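Local coordinates for protein methyltransferase (Streptomyces regensis, PDB 5N5D) that probably transfers a methyl group from S-adenosylmethionine to a hydroxyl group of an intermediate in tomaymycin biosynthesis, at residues 56-61 against 80-85; 169-174 against 188-193. All blocks are in the same frame, centred on the assembly; numbering follows the deposited sequence.

Interaction 1: residues 56-61 against 80-85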
loop_
_atom_site.group_PDB
_atom_site.type_symbol
_atom_site.label_atom_id
_atom_site.label_comp_id
_atom_site.label_asym_id
_atom_site.label_seq_id
_atom_site.Cartn_x
_atom_site.Cartn_y
_atom_site.Cartn_z
ATOM N N LEU A 56 -2.270 7.084 1.066
ATOM C CA LEU A 56 -0.992 7.101 1.773
ATOM C C LEU A 56 -0.635 8.508 2.231
ATOM O O LEU A 56 -0.185 8.701 3.365
ATOM C CB LEU A 56 0.111 6.536 0.882
ATOM C CG LEU A 56 0.013 5.041 0.580
ATOM C CD1 LEU A 56 0.998 4.660 -0.518
ATOM C CD2 LEU A 56 0.249 4.194 1.828
ATOM N N ALA A 57 -0.821 9.504 1.363
ATOM C CA ALA A 57 -0.544 10.883 1.756
ATOM C C ALA A 57 -1.429 11.311 2.919
ATOM O O ALA A 57 -0.968 11.983 3.850
ATOM C CB ALA A 57 -0.742 11.813 0.558
ATOM N N ARG A 58 -2.711 10.949 2.878
ATOM C CA ARG A 58 -3.616 11.353 3.950
ATOM C C ARG A 58 -3.295 10.627 5.252
ATOM O O ARG A 58 -3.352 11.221 6.337
ATOM C CB ARG A 58 -5.060 11.105 3.523
ATOM C CG ARG A 58 -5.507 12.032 2.399
ATOM C CD ARG A 58 -6.895 11.728 1.917
ATOM N NE ARG A 58 -7.915 12.026 2.913
ATOM C CZ ARG A 58 -9.217 11.968 2.670
ATOM N NH1 ARG A 58 -9.658 11.627 1.465
ATOM N NH2 ARG A 58 -10.073 12.252 3.630
ATOM N N LEU A 59 -2.924 9.348 5.166
ATOM C CA LEU A 59 -2.544 8.611 6.365
ATOM C C LEU A 59 -1.309 9.218 7.013
ATOM O O LEU A 59 -1.197 9.256 8.243
ATOM C CB LEU A 59 -2.296 7.144 6.013
ATOM C CG LEU A 59 -3.553 6.324 5.743
ATOM C CD1 LEU A 59 -3.160 5.004 5.107
ATOM C CD2 LEU A 59 -4.320 6.095 7.035
ATOM N N ARG A 60 -0.361 9.672 6.198
ATOM C CA ARG A 60 0.827 10.363 6.681
ATOM C C ARG A 60 0.527 11.783 7.146
ATOM O O ARG A 60 1.379 12.397 7.798
ATOM C CB ARG A 60 1.875 10.378 5.562
ATOM C CG ARG A 60 3.199 11.083 5.874
ATOM C CD ARG A 60 3.999 10.360 6.944
ATOM N NE ARG A 60 3.535 10.675 8.294
ATOM C CZ ARG A 60 4.065 10.182 9.410
ATOM N NH1 ARG A 60 5.097 9.342 9.362
ATOM N NH2 ARG A 60 3.563 10.535 10.586
ATOM N N GLN A 61 -0.669 12.304 6.862
ATOM C CA GLN A 61 -0.979 13.712 7.104
ATOM C C GLN A 61 0.077 14.598 6.451
ATOM O O GLN A 61 0.569 15.567 7.039
ATOM C CB GLN A 61 -1.102 14.008 8.598
ATOM C CG GLN A 61 -2.125 13.143 9.310
ATOM C CD GLN A 61 -2.255 13.484 10.778
ATOM O OE1 GLN A 61 -1.291 13.390 11.538
ATOM N NE2 GLN A 61 -3.451 13.894 11.186
ATOM N N ALA A 80 -2.390 16.069 -4.785
ATOM C CA ALA A 80 -2.759 17.402 -4.323
ATOM C C ALA A 80 -4.054 17.373 -3.529
ATOM O O ALA A 80 -4.222 18.156 -2.590
ATOM C CB ALA A 80 -2.883 18.358 -5.511
ATOM N N ARG A 81 -4.978 16.473 -3.877
ATOM C CA ARG A 81 -6.244 16.415 -3.157
ATOM C C ARG A 81 -6.117 15.798 -1.770
ATOM O O ARG A 81 -7.079 15.861 -0.994
ATOM C CB ARG A 81 -7.272 15.656 -3.995
ATOM C CG ARG A 81 -7.825 16.514 -5.115
ATOM C CD ARG A 81 -8.862 15.800 -5.961
ATOM N NE ARG A 81 -9.548 16.759 -6.819
ATOM C CZ ARG A 81 -10.308 16.438 -7.860
ATOM N NH1 ARG A 81 -10.487 15.167 -8.189
ATOM N NH2 ARG A 81 -10.878 17.393 -8.582
ATOM N N ALA A 82 -4.966 15.219 -1.435
ATOM C CA ALA A 82 -4.699 14.766 -0.079
ATOM C C ALA A 82 -4.238 15.899 0.829
ATOM O O ALA A 82 -4.184 15.713 2.048
ATOM C CB ALA A 82 -3.636 13.670 -0.092
ATOM N N LEU A 83 -3.908 17.062 0.264
ATOM C CA LEU A 83 -3.233 18.105 1.014
ATOM C C LEU A 83 -4.208 18.946 1.832
ATOM O O LEU A 83 -5.346 19.175 1.417
ATOM C CB LEU A 83 -2.480 19.036 0.077
ATOM C CG LEU A 83 -1.274 18.465 -0.660
ATOM C CD1 LEU A 83 -0.838 19.417 -1.767
ATOM C CD2 LEU A 83 -0.138 18.224 0.317
ATOM N N PRO A 84 -3.756 19.467 2.969
ATOM C CA PRO A 84 -4.521 20.485 3.681
ATOM C C PRO A 84 -4.430 21.816 2.960
ATOM O O PRO A 84 -3.591 21.988 2.064
ATOM C CB PRO A 84 -3.824 20.546 5.045
ATOM C CG PRO A 84 -2.412 20.239 4.711
ATOM C CD PRO A 84 -2.478 19.179 3.641
ATOM N N PRO A 85 -5.247 22.797 3.341
ATOM C CA PRO A 85 -5.237 24.074 2.612
ATOM C C PRO A 85 -3.908 24.805 2.644
ATOM O O PRO A 85 -3.682 25.661 1.782
ATOM C CB PRO A 85 -6.331 24.883 3.315
ATOM C CG PRO A 85 -7.221 23.864 3.915
ATOM C CD PRO A 85 -6.339 22.735 4.328
#
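Ala-82 presses its methyl group onto the last turns of helix 47-60, between Ala-57 and Arg-58, and the residues on its two sides bring it there. Ala-80, at the end of helix 74-80, opens a type I turn: Leu-83 N returns to Ala-80 O at 3.1 Å, and an extended backbone follows at Leu-83. Next comes Arg-81, whose long side chain leads away from residues 56-61, past His-54; its guanidinium group makes a salt bridge to Asp-25 and also reaches Ala-109 O.

At Ala-82 the two backbones are nearest, with 5.4 Å between Ala-82 CA and Arg-58 CA. The methyl carbon CB points at the helix and lies only 3.5 Å from Ala-57 CB, tighter than an ordinary van der Waals contact. The same Ala-82 CB is 3.5 Å from Arg-58 CG. That methylene stands beside the backbone N of Arg-58 (chi1 -68°); farther out the chain bends at chi3 (68°), and beyond the bend NH1 bonds to His-54 NE2, one turn back. Thus the aliphatic root of the arginine does the touching while its charged end is held by its own helix; His-54 also packs against Ala-82.

In the Rossmann-like fold this joins the helix leading into strand 64-68 to the connection between helix 74-80 and strand 88-93. Gln-61, just past helix 47-60, has positive phi and two bonds back into the last turn, a Schellman motif.

Leu-83 then turns its CB away from residues 56-61 and packs on Leu-114 and on Ile-65 of strand 64-68, which Ala-57 touches as well. Pro-84 and Pro-85 carry the chain onward toward strand 88-93, with Pro-85 exposed at the surface.

Interaction 2: residues 169-174 against 188-193; sequences DNVVLG and QGVRRF
Val-190 pushes both of its methyl groups into the bend formed by residues 169-174, one overlapping Val-171 and the other Leu-173. With CG1 anti to its own backbone N (chi1 173°), that branch comes up beside the carbonyl oxygen of Val-171, 3.3 Å from Val-171 O, and 3.9 Å from Val-171 CB. The oxygen is buried by this contact and has no hydrogen-bonding partner in the model. The other branch, CG2, meets Leu-173 tip to tip: Leu-173 CD1 is 3.5 Å from Val-190 CG2, and the same CD1 is 3.9 Å from Val-190 CB.

Leu-173 has left-handed backbone angles (phi 53°), and from this turn its CB points at the helix. The CG stands beside the backbone N, chi1 -67°, and the leucine also packs on Val-187, one turn before Val-190 on helix 185-198. Val-171 touches Thr-220 of strand 217-224, to which its backbone is also tied through Gly-218, while Ile-149 of helix 149-158 packs on Val-190. Phe-17 of the second subunit packs against Val-171 and Val-172.

An apolar seam therefore joins helix 185-198 to the loop after strand 165-169, at the C-terminal end of the parallel strands of the Rossmann-like sheet, where methyltransferases of this class have their active site; in relatives of the catechol O-methyltransferase type, an Asp-Asn pair placed like Asp-169 and Asn-170 binds a divalent metal.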
loop_
_atom_site.group_PDB
_atom_site.type_symbol
_atom_site.label_atom_id
_atom_site.label_comp_id
_atom_site.label_asym_id
_atom_site.label_seq_id
_atom_site.Cartn_x
_atom_site.Cartn_y
_atom_site.Cartn_z
ATOM N N ASP A 169 7.534 4.108 -8.272
ATOM C CA ASP A 169 6.709 3.308 -9.166
ATOM C C ASP A 169 7.561 2.537 -10.174
ATOM O O ASP A 169 8.706 2.897 -10.474
ATOM C CB ASP A 169 5.702 4.186 -9.913
ATOM C CG ASP A 169 4.449 3.422 -10.337
ATOM O OD1 ASP A 169 4.300 2.245 -9.938
ATOM O OD2 ASP A 169 3.602 4.000 -11.062
ATOM N N ASN A 170 6.974 1.447 -10.675
ATOM C CA ASN A 170 7.462 0.707 -11.845
ATOM C C ASN A 170 8.831 0.066 -11.604
ATOM O O ASN A 170 9.748 0.179 -12.421
ATOM C CB ASN A 170 7.485 1.619 -13.073
ATOM C CG ASN A 170 6.132 2.272 -13.342
ATOM O OD1 ASN A 170 6.039 3.490 -13.507
ATOM N ND2 ASN A 170 5.075 1.462 -13.372
ATOM N N VAL A 171 8.950 -0.667 -10.494
ATOM C CA VAL A 171 10.227 -1.233 -10.072
ATOM C C VAL A 171 10.393 -2.695 -10.494
ATOM O O VAL A 171 11.381 -3.324 -10.110
ATOM C CB VAL A 171 10.425 -1.100 -8.550
ATOM C CG1 VAL A 171 10.467 0.356 -8.133
ATOM C CG2 VAL A 171 9.348 -1.872 -7.781
ATOM N N VAL A 172 9.471 -3.255 -11.273
ATOM C CA VAL A 172 9.499 -4.685 -11.575
ATOM C C VAL A 172 10.122 -4.966 -12.938
ATOM O O VAL A 172 10.845 -5.951 -13.097
ATOM C CB VAL A 172 8.073 -5.272 -11.467
ATOM C CG1 VAL A 172 7.973 -6.640 -12.142
ATOM C CG2 VAL A 172 7.682 -5.394 -10.001
ATOM N N LEU A 173 9.861 -4.113 -13.927
ATOM C CA LEU A 173 10.504 -4.217 -15.237
ATOM C C LEU A 173 10.344 -5.616 -15.832
ATOM O O LEU A 173 11.290 -6.205 -16.368
ATOM C CB LEU A 173 11.981 -3.827 -15.147
ATOM C CG LEU A 173 12.227 -2.354 -14.818
ATOM C CD1 LEU A 173 13.247 -2.225 -13.718
ATOM C CD2 LEU A 173 12.698 -1.618 -16.057
ATOM N N GLY A 174 9.127 -6.154 -15.751
ATOM C CA GLY A 174 8.838 -7.453 -16.312
ATOM C C GLY A 174 9.571 -8.602 -15.662
ATOM O O GLY A 174 9.593 -9.702 -16.219
ATOM N N GLN A 188 19.286 -1.639 -14.102
ATOM C CA GLN A 188 20.402 -1.490 -13.180
ATOM C C GLN A 188 20.141 -0.379 -12.170
ATOM O O GLN A 188 20.595 -0.470 -11.021
ATOM C CB GLN A 188 21.693 -1.242 -13.957
ATOM C CG GLN A 188 22.176 -2.455 -14.760
ATOM C CD GLN A 188 22.429 -3.691 -13.890
ATOM O OE1 GLN A 188 22.875 -3.583 -12.743
ATOM N NE2 GLN A 188 22.135 -4.872 -14.434
ATOM N N GLY A 189 19.391 0.653 -12.560
ATOM C CA GLY A 189 19.038 1.698 -11.611
ATOM C C GLY A 189 18.117 1.204 -10.510
ATOM O O GLY A 189 18.299 1.542 -9.334
ATOM N N VAL A 190 17.116 0.400 -10.873
ATOM C CA VAL A 190 16.212 -0.150 -9.871
ATOM C C VAL A 190 16.965 -1.102 -8.952
ATOM O O VAL A 190 16.746 -1.112 -7.737
ATOM C CB VAL A 190 15.012 -0.836 -10.550
ATOM C CG1 VAL A 190 14.138 -1.566 -9.519
ATOM C CG2 VAL A 190 14.178 0.199 -11.302
ATOM N N ARG A 191 17.869 -1.906 -9.511
ATOM C CA ARG A 191 18.669 -2.801 -8.679
ATOM C C ARG A 191 19.548 -2.008 -7.724
ATOM O O ARG A 191 19.612 -2.306 -6.524
ATOM C CB ARG A 191 19.514 -3.713 -9.563
ATOM C CG ARG A 191 18.710 -4.782 -10.300
ATOM C CD ARG A 191 19.592 -5.628 -11.207
ATOM N NE ARG A 191 20.755 -6.181 -10.514
ATOM C CZ ARG A 191 20.753 -7.313 -9.816
ATOM N NH1 ARG A 191 19.650 -8.035 -9.686
ATOM N NH2 ARG A 191 21.865 -7.725 -9.231
ATOM N N ARG A 192 20.237 -0.989 -8.244
ATOM C CA ARG A 192 21.075 -0.142 -7.399
ATOM C C ARG A 192 20.264 0.463 -6.259
ATOM O O ARG A 192 20.733 0.542 -5.117
ATOM C CB ARG A 192 21.708 0.959 -8.255
ATOM C CG ARG A 192 22.580 1.980 -7.524
ATOM C CD ARG A 192 24.025 1.552 -7.462
ATOM N NE ARG A 192 24.204 0.443 -6.536
ATOM C CZ ARG A 192 24.464 0.573 -5.239
ATOM N NH1 ARG A 192 24.606 -0.512 -4.492
ATOM N NH2 ARG A 192 24.587 1.774 -4.682
ATOM N N PHE A 193 19.036 0.890 -6.556
ATOM C CA PHE A 193 18.175 1.498 -5.546
ATOM C C PHE A 193 17.836 0.505 -4.440
ATOM O O PHE A 193 17.904 0.834 -3.248
ATOM C CB PHE A 193 16.921 2.027 -6.248
ATOM C CG PHE A 193 15.745 2.277 -5.343
ATOM C CD1 PHE A 193 15.833 3.162 -4.285
ATOM C CD2 PHE A 193 14.536 1.653 -5.592
ATOM C CE1 PHE A 193 14.733 3.400 -3.474
ATOM C CE2 PHE A 193 13.431 1.889 -4.789
ATOM C CZ PHE A 193 13.533 2.760 -3.728
#

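Overall arrangement
Interaction 1 closes before interaction 2 opens along the chain, and the two lie on opposite sides of its centre, their centres 26 Å apart and their nearest atoms about 10 Å. Strand 165-169 relates them: helix 47-60 of interaction 1 packs on this strand, and residues 169-174 of interaction 2 follow from its end. The contacts lie at opposite ends of the parallel strands of one Rossmann-like sheet, interaction 1 at their N-terminal and interaction 2 at their C-terminal ends. S-adenosylmethionine is about 14 Å from the Ala-57 side chain and about 12 Å from that of Leu-173. Both contacts touch the second subunit.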